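Local atomic coordinates of packaging protein UL32 (Human herpesvirus 8 type M, PDB entry 6XF9), a protein that forms a pentameric ring required for herpesviral genome packaging, binds zinc, and probably helps bring new capsids to nuclear replication compartments. Residues R210-G215 and K395-S400. Residues are numbered along the deposited sequence; the frame is centred on the assembly and turned at random.
Sequences RATFCG and KKLRAS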
loop_
_atom_site.group_PDB
_atom_site.type_symbol
_atom_site.label_atom_id
_atom_site.label_comp_id
_atom_site.label_asym_id
_atom_site.label_seq_id
_atom_site.Cartn_x
_atom_site.Cartn_y
_atom_site.Cartn_z
ATOM N N ARG D 210 -25.919 45.024 -14.592
ATOM C CA ARG D 210 -25.775 46.130 -13.654
ATOM C C ARG D 210 -26.680 47.287 -14.042
ATOM O O ARG D 210 -27.394 47.848 -13.200
ATOM C CB ARG D 210 -24.331 46.604 -13.612
ATOM C CG ARG D 210 -24.000 47.363 -12.359
ATOM C CD ARG D 210 -22.714 48.139 -12.540
ATOM N NE ARG D 210 -22.824 48.981 -13.722
ATOM C CZ ARG D 210 -23.623 50.046 -13.807
ATOM N NH1 ARG D 210 -24.383 50.396 -12.777
ATOM N NH2 ARG D 210 -23.674 50.754 -14.930
ATOM N N ALA D 211 -26.646 47.664 -15.324
ATOM C CA ALA D 211 -27.486 48.738 -15.833
ATOM C C ALA D 211 -28.959 48.442 -15.605
ATOM O O ALA D 211 -29.720 49.330 -15.206
ATOM C CB ALA D 211 -27.211 48.940 -17.320
ATOM N N THR D 212 -29.367 47.188 -15.782
ATOM C CA THR D 212 -30.784 46.868 -15.718
ATOM C C THR D 212 -31.316 46.777 -14.297
ATOM O O THR D 212 -32.493 47.064 -14.068
ATOM C CB THR D 212 -31.056 45.557 -16.438
ATOM O OG1 THR D 212 -30.552 45.662 -17.769
ATOM C CG2 THR D 212 -32.533 45.287 -16.502
ATOM N N PHE D 213 -30.502 46.378 -13.326
ATOM C CA PHE D 213 -31.046 46.022 -12.024
ATOM C C PHE D 213 -30.523 46.857 -10.880
ATOM O O PHE D 213 -31.173 46.904 -9.831
ATOM C CB PHE D 213 -30.770 44.546 -11.710
ATOM C CG PHE D 213 -31.374 43.594 -12.705
ATOM C CD1 PHE D 213 -32.723 43.281 -12.651
ATOM C CD2 PHE D 213 -30.595 43.004 -13.677
ATOM C CE1 PHE D 213 -33.284 42.400 -13.561
ATOM C CE2 PHE D 213 -31.147 42.118 -14.584
ATOM C CZ PHE D 213 -32.491 41.818 -14.529
ATOM N N CYS D 214 -29.375 47.490 -11.037
ATOM C CA CYS D 214 -28.707 48.141 -9.929
ATOM C C CYS D 214 -29.063 49.626 -9.873
ATOM O O CYS D 214 -29.405 50.252 -10.882
ATOM C CB CYS D 214 -27.198 47.924 -10.049
ATOM S SG CYS D 214 -26.748 46.116 -9.883
ATOM N N GLY D 215 -28.942 50.188 -8.665
ATOM C CA GLY D 215 -29.257 51.577 -8.371
ATOM C C GLY D 215 -30.329 51.638 -7.296
ATOM O O GLY D 215 -31.319 50.893 -7.368
ATOM N N LYS D 395 -34.469 45.478 -22.213
ATOM C CA LYS D 395 -34.606 45.035 -23.597
ATOM C C LYS D 395 -33.255 44.646 -24.175
ATOM O O LYS D 395 -33.157 43.690 -24.948
ATOM C CB LYS D 395 -35.263 46.132 -24.440
ATOM N N LYS D 396 -32.193 45.359 -23.791
ATOM C CA LYS D 396 -30.866 44.985 -24.268
ATOM C C LYS D 396 -30.408 43.689 -23.619
ATOM O O LYS D 396 -29.827 42.823 -24.289
ATOM C CB LYS D 396 -29.859 46.099 -23.979
ATOM C CG LYS D 396 -30.046 47.378 -24.788
ATOM C CD LYS D 396 -28.911 48.383 -24.511
ATOM C CE LYS D 396 -29.246 49.346 -23.348
ATOM N NZ LYS D 396 -29.955 50.611 -23.806
ATOM N N LEU D 397 -30.709 43.520 -22.326
ATOM C CA LEU D 397 -30.381 42.279 -21.635
ATOM C C LEU D 397 -30.989 41.091 -22.356
ATOM O O LEU D 397 -30.278 40.165 -22.760
ATOM C CB LEU D 397 -30.934 42.320 -20.211
ATOM C CG LEU D 397 -30.467 41.329 -19.134
ATOM C CD1 LEU D 397 -29.039 41.640 -18.698
ATOM C CD2 LEU D 397 -31.409 41.271 -17.931
ATOM N N ARG D 398 -32.306 41.129 -22.569
ATOM C CA ARG D 398 -32.999 40.009 -23.193
ATOM C C ARG D 398 -32.433 39.684 -24.561
ATOM O O ARG D 398 -32.340 38.512 -24.935
ATOM C CB ARG D 398 -34.484 40.310 -23.298
ATOM C CG ARG D 398 -35.125 40.592 -21.972
ATOM C CD ARG D 398 -36.576 41.006 -22.127
ATOM N NE ARG D 398 -37.270 40.347 -23.239
ATOM C CZ ARG D 398 -38.498 39.839 -23.150
ATOM N NH1 ARG D 398 -39.158 39.873 -21.994
ATOM N NH2 ARG D 398 -39.060 39.274 -24.211
ATOM N N ALA D 399 -32.136 40.708 -25.356
ATOM C CA ALA D 399 -31.541 40.476 -26.667
ATOM C C ALA D 399 -30.209 39.760 -26.527
ATOM O O ALA D 399 -29.905 38.828 -27.280
ATOM C CB ALA D 399 -31.351 41.806 -27.388
ATOM N N SER D 400 -29.409 40.174 -25.547
ATOM C CA SER D 400 -28.106 39.559 -25.351
ATOM C C SER D 400 -28.280 38.117 -24.895
ATOM O O SER D 400 -27.679 37.193 -25.463
ATOM C CB SER D 400 -27.324 40.376 -24.322
ATOM O OG SER D 400 -25.963 39.992 -24.249
#
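Leu397 turns its CG anti to the backbone N (chi1 -165°), and Phe213 holds its CG anti to its own carbonyl carbon (chi1 -60°); together these torsions bring a leucine methyl up to the far end of the phenyl ring. The evidence is the pair of nearly equal distances from Leu397 CD2, 3.5 Å to Phe213 CE2 and 3.6 Å to Phe213 CZ, which place the methyl beside the CE2-CZ bond, about equally far from both atoms. Its approach is oblique, and the two side chains run at about a right angle to each other. Although the CA-CB bond of Phe213 is not aimed at the helix 391-402, its ring reaches across to it.

Thr212 makes the second, looser touch: its OG1 stands 4.2 Å from Leu397 CB, a van der Waals approach at most. The polar need of that hydroxyl is met within its own helix, by a hydrogen bond to Leu208 O one turn back. The other branch, CG2, is anti to the backbone N and lies 3.9 Å above the plane of the Phe213 ring, over its centre, so the neighbouring threonine backs one face of the phenyl group. Leu397 also touches Leu208 and Ala209, while the Phe213 side chain also touches Phe81 of helix 71-83. All three contact residues are buried, yet the two segments bury just 113 Å², both sides summed, and the closest CA pair, Thr212 and Leu397, is 7.5 Å apart.

Arg390, just before helix 391-402, hydrogen-bonds through NH1 to Ala211 O and Cys214 O. The arrangement is apolar helix-helix packing, joining the last turn of the short helix 207-213 to helix 391-402 within a largely helical subunit, away from its zinc sites.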